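Local coordinates for endo-1,4-b-d-mannanase (Trichoderma reesei, PDB 1QNQ), which hydrolyses internal beta-1,4-mannosidic linkages of mannans as a glycosyl hydrolase family 5 enzyme, at residues T41-S46 with E100-K105; E169-G174 with Y220-D225; P271-E276 with G302-Q307. All coordinates share one frame; numbering follows the deposited sequence.

Interaction 1. Residues T41-S46 with E100-K105; sequences TFSHIS and EQHNLK
Phe42 and Leu104 make the tightly packed half of this contact. Methyl CD1 of Leu104 stands over one face of the Phe42 ring, 4.2 Å from its centroid, and also meets Ile45 CG2 at 4.1 Å, with the leucine and isoleucine side chains at about a right angle. All three residues are buried, and Phe42 presses further on Val95 of helix 90-101. His102 extends the packing toward the surface. Its ring receives Phe42 CB over one face, 4.3 Å from the ring centroid, and a hydrogen bond from ND1 to Ser98 O helps to fix the ring's rotation. Near the other ring nitrogen, Ser43 OG lies 3.2 Å from His102 NE2, while the same hydroxyl is bonded to Asp39 O in its own helix. With an alanine in place of His102, Ser98 O would probably lose its ring partner and Phe42 CB the flat surface it leans on. The solvent side is looser. With chi1 at 173°, Ser46 points OG away from its own N and meets water 1 at 2.8 Å; the water lies 3.1 Å from His102 O, one of several acceptors in its reach, bridging the two segments at the partly exposed edge. The contact ties helix 35-47 to the end of helix 90-101 and the turn entering strand 105-109, the side-by-side packing of successive outer helices in a TIM barrel.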
loop_
_atom_site.group_PDB
_atom_site.type_symbol
_atom_site.label_atom_id
_atom_site.label_comp_id
_atom_site.label_asym_id
_atom_site.label_seq_id
_atom_site.Cartn_x
_atom_site.Cartn_y
_atom_site.Cartn_z
ATOM N N THR A 41 1.323 15.319 -12.004
ATOM C CA THR A 41 0.563 14.082 -11.739
ATOM C C THR A 41 -0.425 14.270 -10.583
ATOM O O THR A 41 -1.612 13.925 -10.667
ATOM C CB THR A 41 1.541 12.913 -11.484
ATOM O OG1 THR A 41 2.439 12.758 -12.602
ATOM C CG2 THR A 41 0.788 11.606 -11.327
ATOM N N PHE A 42 0.016 14.836 -9.457
ATOM C CA PHE A 42 -0.867 15.108 -8.310
ATOM C C PHE A 42 -1.936 16.156 -8.572
ATOM O O PHE A 42 -3.059 16.065 -8.029
ATOM C CB PHE A 42 -0.017 15.359 -7.076
ATOM C CG PHE A 42 0.500 14.143 -6.332
ATOM C CD1 PHE A 42 0.558 12.887 -6.919
ATOM C CD2 PHE A 42 0.933 14.282 -5.029
ATOM C CE1 PHE A 42 1.022 11.781 -6.191
ATOM C CE2 PHE A 42 1.401 13.197 -4.303
ATOM C CZ PHE A 42 1.461 11.937 -4.896
ATOM N N SER A 43 -1.682 17.146 -9.446
ATOM C CA SER A 43 -2.701 18.085 -9.893
ATOM C C SER A 43 -3.859 17.341 -10.569
ATOM O O SER A 43 -5.039 17.614 -10.318
ATOM C CB SER A 43 -2.125 19.079 -10.896
ATOM O OG SER A 43 -1.226 19.988 -10.281
ATOM N N HIS A 44 -3.546 16.380 -11.447
ATOM C CA HIS A 44 -4.545 15.559 -12.137
ATOM C C HIS A 44 -5.355 14.633 -11.220
ATOM O O HIS A 44 -6.582 14.445 -11.346
ATOM C CB HIS A 44 -3.918 14.706 -13.265
ATOM C CG HIS A 44 -3.123 15.468 -14.295
ATOM N ND1 HIS A 44 -2.088 14.986 -15.071
ATOM C CD2 HIS A 44 -3.265 16.789 -14.566
ATOM C CE1 HIS A 44 -1.646 16.017 -15.847
ATOM N NE2 HIS A 44 -2.352 17.100 -15.542
ATOM N N ILE A 45 -4.671 13.961 -10.271
ATOM C CA ILE A 45 -5.372 13.109 -9.295
ATOM C C ILE A 45 -6.342 13.942 -8.464
ATOM O O ILE A 45 -7.482 13.531 -8.251
ATOM C CB ILE A 45 -4.311 12.375 -8.415
ATOM C CG1 ILE A 45 -3.527 11.365 -9.266
ATOM C CG2 ILE A 45 -4.899 11.697 -7.167
ATOM C CD1 ILE A 45 -2.426 10.556 -8.575
ATOM N N SER A 46 -5.942 15.120 -7.969
ATOM C CA SER A 46 -6.799 15.990 -7.152
ATOM C C SER A 46 -7.977 16.558 -7.931
ATOM O O SER A 46 -9.136 16.533 -7.479
ATOM C CB SER A 46 -5.966 17.111 -6.508
ATOM O OG SER A 46 -6.768 18.090 -5.820
ATOM N N GLU A 100 0.895 17.635 0.410
ATOM C CA GLU A 100 0.477 18.798 1.217
ATOM C C GLU A 100 -0.059 19.910 0.308
ATOM O O GLU A 100 -1.080 20.533 0.616
ATOM C CB GLU A 100 1.692 19.327 2.002
ATOM C CG GLU A 100 2.252 18.381 3.058
ATOM C CD GLU A 100 3.506 18.846 3.761
ATOM O OE1 GLU A 100 4.289 19.690 3.235
ATOM O OE2 GLU A 100 3.817 18.342 4.906
ATOM N N GLN A 101 0.629 20.184 -0.799
ATOM C CA GLN A 101 0.204 21.244 -1.724
ATOM C C GLN A 101 -1.034 20.932 -2.543
ATOM O O GLN A 101 -1.698 21.899 -3.047
ATOM C CB GLN A 101 1.398 21.627 -2.648
ATOM C CG GLN A 101 2.572 22.261 -1.893
ATOM C CD GLN A 101 3.872 22.292 -2.687
ATOM O OE1 GLN A 101 3.893 22.654 -3.882
ATOM N NE2 GLN A 101 4.963 21.911 -2.001
ATOM N N HIS A 102 -1.418 19.680 -2.757
ATOM C CA HIS A 102 -2.591 19.364 -3.584
ATOM C C HIS A 102 -3.704 18.708 -2.785
ATOM O O HIS A 102 -4.613 18.080 -3.316
ATOM C CB HIS A 102 -2.181 18.494 -4.799
ATOM C CG HIS A 102 -1.186 19.126 -5.737
ATOM N ND1 HIS A 102 0.171 19.007 -5.510
ATOM C CD2 HIS A 102 -1.301 19.855 -6.886
ATOM C CE1 HIS A 102 0.839 19.656 -6.448
ATOM N NE2 HIS A 102 -0.018 20.181 -7.290
ATOM N N ASN A 103 -3.665 18.794 -1.465
ATOM C CA ASN A 103 -4.703 18.302 -0.560
ATOM C C ASN A 103 -4.946 16.814 -0.668
ATOM O O ASN A 103 -6.097 16.377 -0.658
ATOM C CB ASN A 103 -5.990 19.149 -0.723
ATOM C CG ASN A 103 -5.817 20.658 -0.655
ATOM O OD1 ASN A 103 -5.092 21.221 0.164
ATOM N ND2 ASN A 103 -6.515 21.384 -1.553
ATOM N N LEU A 104 -3.877 15.990 -0.715
ATOM C CA LEU A 104 -3.964 14.526 -0.780
ATOM C C LEU A 104 -3.319 13.826 0.426
ATOM O O LEU A 104 -2.467 14.419 1.076
ATOM C CB LEU A 104 -3.260 14.000 -2.069
ATOM C CG LEU A 104 -3.835 14.523 -3.398
ATOM C CD1 LEU A 104 -2.940 14.162 -4.587
ATOM C CD2 LEU A 104 -5.234 13.952 -3.603
ATOM N N LYS A 105 -3.677 12.576 0.741
ATOM C CA LYS A 105 -3.071 11.798 1.837
ATOM C C LYS A 105 -2.370 10.562 1.262
ATOM O O LYS A 105 -2.789 10.077 0.198
ATOM C CB LYS A 105 -4.180 11.336 2.798
ATOM C CG LYS A 105 -5.103 12.431 3.351
ATOM C CD LYS A 105 -4.422 13.493 4.202
ATOM C CE LYS A 105 -5.390 14.593 4.639
ATOM N NZ LYS A 105 -4.721 15.708 5.343
HETATM O O HOH W 1 -7.578 17.154 -3.353
#

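Interaction 2. Residues E169-G174 with Y220-D225; sequences EPRCNG and YGEGTD. With TPT (2,2':6',2''-TERPYRIDINE PLATINUM(II) Chloride), chain C.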
loop_
_atom_site.group_PDB
_atom_site.type_symbol
_atom_site.label_atom_id
_atom_site.label_comp_id
_atom_site.label_asym_id
_atom_site.label_seq_id
_atom_site.Cartn_x
_atom_site.Cartn_y
_atom_site.Cartn_z
ATOM N N GLU A 169 2.348 -6.946 0.560
ATOM C CA GLU A 169 1.948 -8.329 0.452
ATOM C C GLU A 169 2.788 -9.309 1.238
ATOM O O GLU A 169 3.228 -10.353 0.714
ATOM C CB GLU A 169 1.828 -8.737 -1.042
ATOM C CG GLU A 169 0.849 -7.923 -1.882
ATOM C CD GLU A 169 0.442 -8.521 -3.218
ATOM O OE1 GLU A 169 1.067 -9.504 -3.713
ATOM O OE2 GLU A 169 -0.557 -8.055 -3.841
ATOM N N PRO A 170 3.083 -9.052 2.517
ATOM C CA PRO A 170 3.860 -10.033 3.288
ATOM C C PRO A 170 3.283 -11.449 3.257
ATOM O O PRO A 170 2.079 -11.616 3.491
ATOM C CB PRO A 170 3.889 -9.466 4.719
ATOM C CG PRO A 170 2.732 -8.522 4.749
ATOM C CD PRO A 170 2.597 -7.954 3.359
ATOM N N ARG A 171 4.104 -12.462 2.976
ATOM C CA ARG A 171 3.749 -13.877 3.003
ATOM C C ARG A 171 4.795 -14.717 3.741
ATOM O O ARG A 171 5.956 -14.309 3.785
ATOM C CB ARG A 171 3.564 -14.519 1.620
ATOM C CG ARG A 171 2.422 -14.020 0.737
ATOM C CD ARG A 171 2.340 -14.804 -0.586
ATOM N NE ARG A 171 1.240 -14.446 -1.484
ATOM C CZ ARG A 171 0.882 -15.142 -2.563
ATOM N NH1 ARG A 171 1.514 -16.261 -2.938
ATOM N NH2 ARG A 171 -0.125 -14.732 -3.339
ATOM N N CYS A 172 4.459 -15.898 4.224
ATOM C CA CYS A 172 5.409 -16.868 4.809
ATOM C C CYS A 172 4.970 -18.235 4.257
ATOM O O CYS A 172 4.145 -18.922 4.854
ATOM C CB CYS A 172 5.529 -16.809 6.317
ATOM S SG CYS A 172 6.954 -17.575 7.152
ATOM N N ASN A 173 5.477 -18.612 3.086
ATOM C CA ASN A 173 4.959 -19.810 2.369
ATOM C C ASN A 173 5.102 -21.119 3.127
ATOM O O ASN A 173 6.227 -21.496 3.466
ATOM C CB ASN A 173 5.624 -19.886 0.981
ATOM C CG ASN A 173 5.181 -21.130 0.204
ATOM O OD1 ASN A 173 5.921 -22.116 0.088
ATOM N ND2 ASN A 173 3.984 -21.158 -0.354
ATOM N N GLY A 174 3.973 -21.783 3.447
ATOM C CA GLY A 174 3.998 -23.029 4.206
ATOM C C GLY A 174 4.207 -22.888 5.702
ATOM O O GLY A 174 4.379 -23.909 6.389
ATOM N N TYR A 220 -5.100 -21.680 3.954
ATOM C CA TYR A 220 -3.989 -21.247 4.828
ATOM C C TYR A 220 -2.612 -21.755 4.427
ATOM O O TYR A 220 -1.842 -22.228 5.258
ATOM C CB TYR A 220 -4.322 -21.574 6.305
ATOM C CG TYR A 220 -5.613 -20.964 6.840
ATOM C CD1 TYR A 220 -5.642 -19.705 7.426
ATOM C CD2 TYR A 220 -6.828 -21.603 6.718
ATOM C CE1 TYR A 220 -6.799 -19.122 7.910
ATOM C CE2 TYR A 220 -8.014 -21.034 7.189
ATOM C CZ TYR A 220 -8.001 -19.796 7.767
ATOM O OH TYR A 220 -9.166 -19.218 8.256
ATOM N N GLY A 221 -2.229 -21.581 3.163
ATOM C CA GLY A 221 -0.928 -22.022 2.665
ATOM C C GLY A 221 0.154 -20.952 2.516
ATOM O O GLY A 221 1.278 -21.329 2.134
ATOM N N GLU A 222 -0.138 -19.692 2.849
ATOM C CA GLU A 222 0.822 -18.600 2.693
ATOM C C GLU A 222 1.177 -17.901 4.001
ATOM O O GLU A 222 1.721 -16.777 3.996
ATOM C CB GLU A 222 0.292 -17.568 1.676
ATOM C CG GLU A 222 0.094 -18.156 0.276
ATOM C CD GLU A 222 1.300 -18.790 -0.398
ATOM O OE1 GLU A 222 2.476 -18.521 -0.072
ATOM O OE2 GLU A 222 1.157 -19.623 -1.317
ATOM N N GLY A 223 0.942 -18.574 5.135
ATOM C CA GLY A 223 1.352 -18.090 6.440
ATOM C C GLY A 223 0.540 -16.949 7.045
ATOM O O GLY A 223 0.959 -16.340 8.038
ATOM N N THR A 224 -0.632 -16.650 6.473
ATOM C CA THR A 224 -1.497 -15.600 6.998
ATOM C C THR A 224 -2.903 -16.057 7.400
ATOM O O THR A 224 -3.521 -16.894 6.756
ATOM C CB THR A 224 -1.610 -14.390 6.048
ATOM O OG1 THR A 224 -2.250 -14.762 4.812
ATOM C CG2 THR A 224 -0.251 -13.786 5.734
ATOM N N ASP A 225 -3.428 -15.478 8.485
ATOM C CA ASP A 225 -4.790 -15.646 9.019
ATOM C C ASP A 225 -5.414 -14.254 9.174
ATOM O O ASP A 225 -5.020 -13.477 10.061
ATOM C CB ASP A 225 -4.789 -16.477 10.300
ATOM C CG ASP A 225 -6.096 -16.771 10.997
ATOM O OD1 ASP A 225 -7.014 -15.926 10.952
ATOM O OD2 ASP A 225 -6.242 -17.850 11.677
HETATM PT PT1 TPT C . 2.782 -11.959 -6.737
HETATM N N1 TPT C . 3.526 -13.846 -6.815
HETATM N N2 TPT C . 4.489 -11.673 -7.745
HETATM N N3 TPT C . 2.577 -9.955 -7.128
HETATM C C1 TPT C . 3.024 -14.947 -6.203
HETATM C C2 TPT C . 3.674 -16.143 -6.271
HETATM C C3 TPT C . 4.904 -16.242 -6.948
HETATM C C4 TPT C . 5.437 -15.095 -7.483
HETATM C C5 TPT C . 4.755 -13.880 -7.430
HETATM C C6 TPT C . 5.269 -12.613 -7.960
HETATM C C7 TPT C . 6.500 -12.427 -8.667
HETATM C C8 TPT C . 6.699 -11.127 -9.088
HETATM C C9 TPT C . 5.821 -10.074 -8.806
HETATM C C10 TPT C . 4.724 -10.332 -8.026
HETATM C C11 TPT C . 3.622 -9.367 -7.711
HETATM C C12 TPT C . 3.631 -8.055 -8.164
HETATM C C13 TPT C . 2.589 -7.200 -7.738
HETATM C C14 TPT C . 1.519 -7.795 -7.022
HETATM C C15 TPT C . 1.580 -9.117 -6.709
HETATM O O HOH W 2 4.310 -17.346 -1.861
HETATM O O HOH W 3 0.929 -12.267 -5.652
#
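Arg171 and Glu222 cross at an angle, with the guanidinium and carboxylate planes 39° apart. Glu222 CG lies over one face of the guanidinium, and OE2 lies well out of the guanidinium plane; the salt bridge from Arg171 NH1 to Glu222 OE2 is long, 3.7 Å, and acts through charge without an N-H aimed at the oxygen. The in-plane edge is used by water 2, which accepts from Arg171 NH1 at 3.2 Å and donates to Glu222 OE1 at 2.8 Å. Arg171 runs extended from CG to NE, and Glu205 OE1 is the stronger ionic partner, at NE. Glu222 instead bends at chi2 (-57°), which brings its carboxylate back to Asn173. There Asn173 ND2 gives a nearly straight bond (168°) to Glu222 OE1 at 3.1 Å, in the plane of the amide and on the syn side of the carboxylate, though tilted out of the carboxylate plane; OE2 is taken by Tyr216 OH. These loops follow strands 161-165 and 199-201 at the C-terminal ends of neighbouring strands of the TIM barrel, and Glu169 with Pro170 belongs to the Asn-Glu-Pro signature of family 5. The backbones join through Cys172 N to Glu222 O, 2.9 Å, and Gly174 N to Gly221 O, 3.0 Å. Next to the first of these bonds, Gly223 packs against Cys172 O so closely that a CB would clash with it, and a disulfide from Cys172 to Cys175 tethers the first loop. Toward the cleft, Glu169 OE1, held by Trp114 NE1, lies 3.1 Å from terpyridine carbon C15, while the platinum, PT1, is bound by the oxygen of water 3 at 2.2 Å.

Interaction 3. Residues P271-E276 with G302-Q307; sequences PCVFEE and GDMFWQ
Glu276 and Trp306 lie side by side and point the same way, the carboxylate plane only 23° from that of the indole. Glu276 CD approaches Trp306 CE3 to 3.6 Å, and OE2 stands above one ring face, offset toward its rim. Gln307, which follows a cis peptide bond, lays CB over the opposite face. Glu276 reaches the indole with CG anti to the backbone N (chi1 -179°) and an extended chain beyond; Arg54 pairs with its OE1 and Tyr243 OH with its OE2, so both carboxylate oxygens are held. Trp306 NE1 is bonded to Asp321. Behind this pair, strands 272-276 and 302-305 run parallel, 4° apart, as adjacent strands of the TIM barrel linked by the beta-alpha-beta crossover through helix 283-295. Phe274 is held to the neighbouring strand by two bonds: its N donates to Gly302 O at 3.1 Å, and its O accepts from Met304 N at 2.9 Å. On the face that carries Val273, its CG1 meets Met304 SD at 4.1 Å. On the other, Phe274 CD2 touches Asp303 CB at 3.8 Å, and the phenylalanine ring continues onto Trp290 and Ser294 of helix 283-295. Asp303 turns its carboxylate to Tyr20, His339 and Tyr277. Farther along, Glu275 O and Met304 O come within 3.2 Å as two acceptors with no bond between them; Asn25 ND2 from strand 21-25 serves Glu275 O and also Phe305 O.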
loop_
_atom_site.group_PDB
_atom_site.type_symbol
_atom_site.label_atom_id
_atom_site.label_comp_id
_atom_site.label_asym_id
_atom_site.label_seq_id
_atom_site.Cartn_x
_atom_site.Cartn_y
_atom_site.Cartn_z
ATOM N N PRO A 271 -12.585 -0.516 10.316
ATOM C CA PRO A 271 -12.826 -0.507 8.867
ATOM C C PRO A 271 -11.827 -1.348 8.069
ATOM O O PRO A 271 -10.745 -1.688 8.544
ATOM C CB PRO A 271 -12.584 0.953 8.462
ATOM C CG PRO A 271 -12.003 1.653 9.633
ATOM C CD PRO A 271 -11.773 0.636 10.723
ATOM N N CYS A 272 -12.137 -1.683 6.825
ATOM C CA CYS A 272 -11.300 -2.343 5.833
ATOM C C CYS A 272 -11.040 -1.327 4.686
ATOM O O CYS A 272 -11.884 -0.470 4.357
ATOM C CB CYS A 272 -12.024 -3.532 5.162
ATOM S SG CYS A 272 -11.737 -5.235 5.705
ATOM N N VAL A 273 -9.892 -1.443 4.013
ATOM C CA VAL A 273 -9.564 -0.701 2.795
ATOM C C VAL A 273 -9.283 -1.719 1.677
ATOM O O VAL A 273 -8.392 -2.556 1.871
ATOM C CB VAL A 273 -8.349 0.225 2.975
ATOM C CG1 VAL A 273 -7.849 0.885 1.669
ATOM C CG2 VAL A 273 -8.592 1.299 4.015
ATOM N N PHE A 274 -9.985 -1.645 0.548
ATOM C CA PHE A 274 -9.788 -2.468 -0.659
ATOM C C PHE A 274 -8.651 -1.796 -1.449
ATOM O O PHE A 274 -8.859 -0.939 -2.314
ATOM C CB PHE A 274 -11.098 -2.485 -1.438
ATOM C CG PHE A 274 -11.306 -3.247 -2.711
ATOM C CD1 PHE A 274 -10.521 -4.319 -3.075
ATOM C CD2 PHE A 274 -12.362 -2.929 -3.568
ATOM C CE1 PHE A 274 -10.714 -5.027 -4.236
ATOM C CE2 PHE A 274 -12.576 -3.620 -4.754
ATOM C CZ PHE A 274 -11.746 -4.672 -5.075
ATOM N N GLU A 275 -7.413 -2.135 -1.114
ATOM C CA GLU A 275 -6.200 -1.403 -1.440
ATOM C C GLU A 275 -5.505 -1.573 -2.773
ATOM O O GLU A 275 -4.781 -0.619 -3.161
ATOM C CB GLU A 275 -5.237 -1.724 -0.257
ATOM C CG GLU A 275 -3.779 -1.482 -0.417
ATOM C CD GLU A 275 -2.887 -1.662 0.795
ATOM O OE1 GLU A 275 -2.738 -0.628 1.483
ATOM O OE2 GLU A 275 -2.345 -2.762 0.986
ATOM N N GLU A 276 -5.680 -2.674 -3.477
ATOM C CA GLU A 276 -5.053 -2.934 -4.778
ATOM C C GLU A 276 -5.867 -3.936 -5.576
ATOM O O GLU A 276 -6.121 -5.003 -4.972
ATOM C CB GLU A 276 -3.630 -3.450 -4.526
ATOM C CG GLU A 276 -2.711 -3.799 -5.631
ATOM C CD GLU A 276 -1.282 -4.137 -5.318
ATOM O OE1 GLU A 276 -0.572 -3.795 -4.312
ATOM O OE2 GLU A 276 -0.774 -4.839 -6.222
ATOM N N GLY A 302 -13.029 2.495 2.142
ATOM C CA GLY A 302 -12.512 3.102 0.882
ATOM C C GLY A 302 -11.947 2.037 -0.053
ATOM O O GLY A 302 -11.752 0.909 0.392
ATOM N N ASP A 303 -11.605 2.439 -1.284
ATOM C CA ASP A 303 -10.993 1.560 -2.285
ATOM C C ASP A 303 -9.985 2.290 -3.173
ATOM O O ASP A 303 -10.092 3.497 -3.385
ATOM C CB ASP A 303 -12.033 0.868 -3.177
ATOM C CG ASP A 303 -12.658 1.781 -4.225
ATOM O OD1 ASP A 303 -12.128 1.947 -5.368
ATOM O OD2 ASP A 303 -13.708 2.363 -3.901
ATOM N N MET A 304 -8.934 1.608 -3.672
ATOM C CA MET A 304 -7.891 2.192 -4.537
ATOM C C MET A 304 -7.500 1.269 -5.686
ATOM O O MET A 304 -6.872 0.231 -5.435
ATOM C CB MET A 304 -6.612 2.450 -3.686
ATOM C CG MET A 304 -6.935 3.318 -2.490
ATOM S SD MET A 304 -5.915 3.286 -1.039
ATOM C CE MET A 304 -4.650 4.347 -1.775
ATOM N N PHE A 305 -7.843 1.539 -6.956
ATOM C CA PHE A 305 -7.424 0.689 -8.074
ATOM C C PHE A 305 -5.924 0.663 -8.391
ATOM O O PHE A 305 -5.181 1.618 -8.069
ATOM C CB PHE A 305 -8.214 1.113 -9.353
ATOM C CG PHE A 305 -7.888 2.465 -9.927
ATOM C CD1 PHE A 305 -8.525 3.610 -9.512
ATOM C CD2 PHE A 305 -6.956 2.580 -10.952
ATOM C CE1 PHE A 305 -8.233 4.860 -10.047
ATOM C CE2 PHE A 305 -6.627 3.830 -11.488
ATOM C CZ PHE A 305 -7.284 4.960 -11.054
ATOM N N TRP A 306 -5.417 -0.427 -8.987
ATOM C CA TRP A 306 -4.067 -0.549 -9.566
ATOM C C TRP A 306 -4.198 -0.409 -11.084
ATOM O O TRP A 306 -4.912 -1.229 -11.681
ATOM C CB TRP A 306 -3.401 -1.901 -9.179
ATOM C CG TRP A 306 -1.957 -2.009 -9.582
ATOM C CD1 TRP A 306 -1.534 -2.368 -10.844
ATOM C CD2 TRP A 306 -0.765 -1.757 -8.838
ATOM N NE1 TRP A 306 -0.144 -2.359 -10.903
ATOM C CE2 TRP A 306 0.338 -2.004 -9.655
ATOM C CE3 TRP A 306 -0.532 -1.399 -7.494
ATOM C CZ2 TRP A 306 1.649 -1.864 -9.215
ATOM C CZ3 TRP A 306 0.782 -1.279 -7.032
ATOM C CH2 TRP A 306 1.864 -1.488 -7.901
ATOM N N GLN A 307 -3.640 0.595 -11.759
ATOM C CA GLN A 307 -2.826 1.667 -11.183
ATOM C C GLN A 307 -2.959 2.947 -12.062
ATOM O O GLN A 307 -3.360 2.857 -13.262
ATOM C CB GLN A 307 -1.329 1.325 -11.117
ATOM C CG GLN A 307 -0.597 1.095 -12.437
ATOM C CD GLN A 307 0.922 1.015 -12.365
ATOM O OE1 GLN A 307 1.600 1.544 -11.482
ATOM N NE2 GLN A 307 1.507 0.323 -13.358
#

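Overall arrangement
Interactions 2 and 3 meet at what is probably the substrate cleft: Glu169 OE2 and Glu276 OE2 are 4.0 Å apart although the contact centres lie about 20 Å from each other. Two glutamates facing one another at barrel strand ends are consistent with the acid/base and nucleophile pair of family 5. His241 links the two contacts as well, hydrogen-bonded to Glu169 through ND1 and to Glu275 through NE2. Terpyridine platinum groups sit here, touching Glu276 and Trp306 and lying against Glu169. Interaction 1 belongs to the outer helical layer, its centre about 35 Å from interaction 2 and 18 Å from interaction 3; Trp308 of strand 300-309 packs against Ile45.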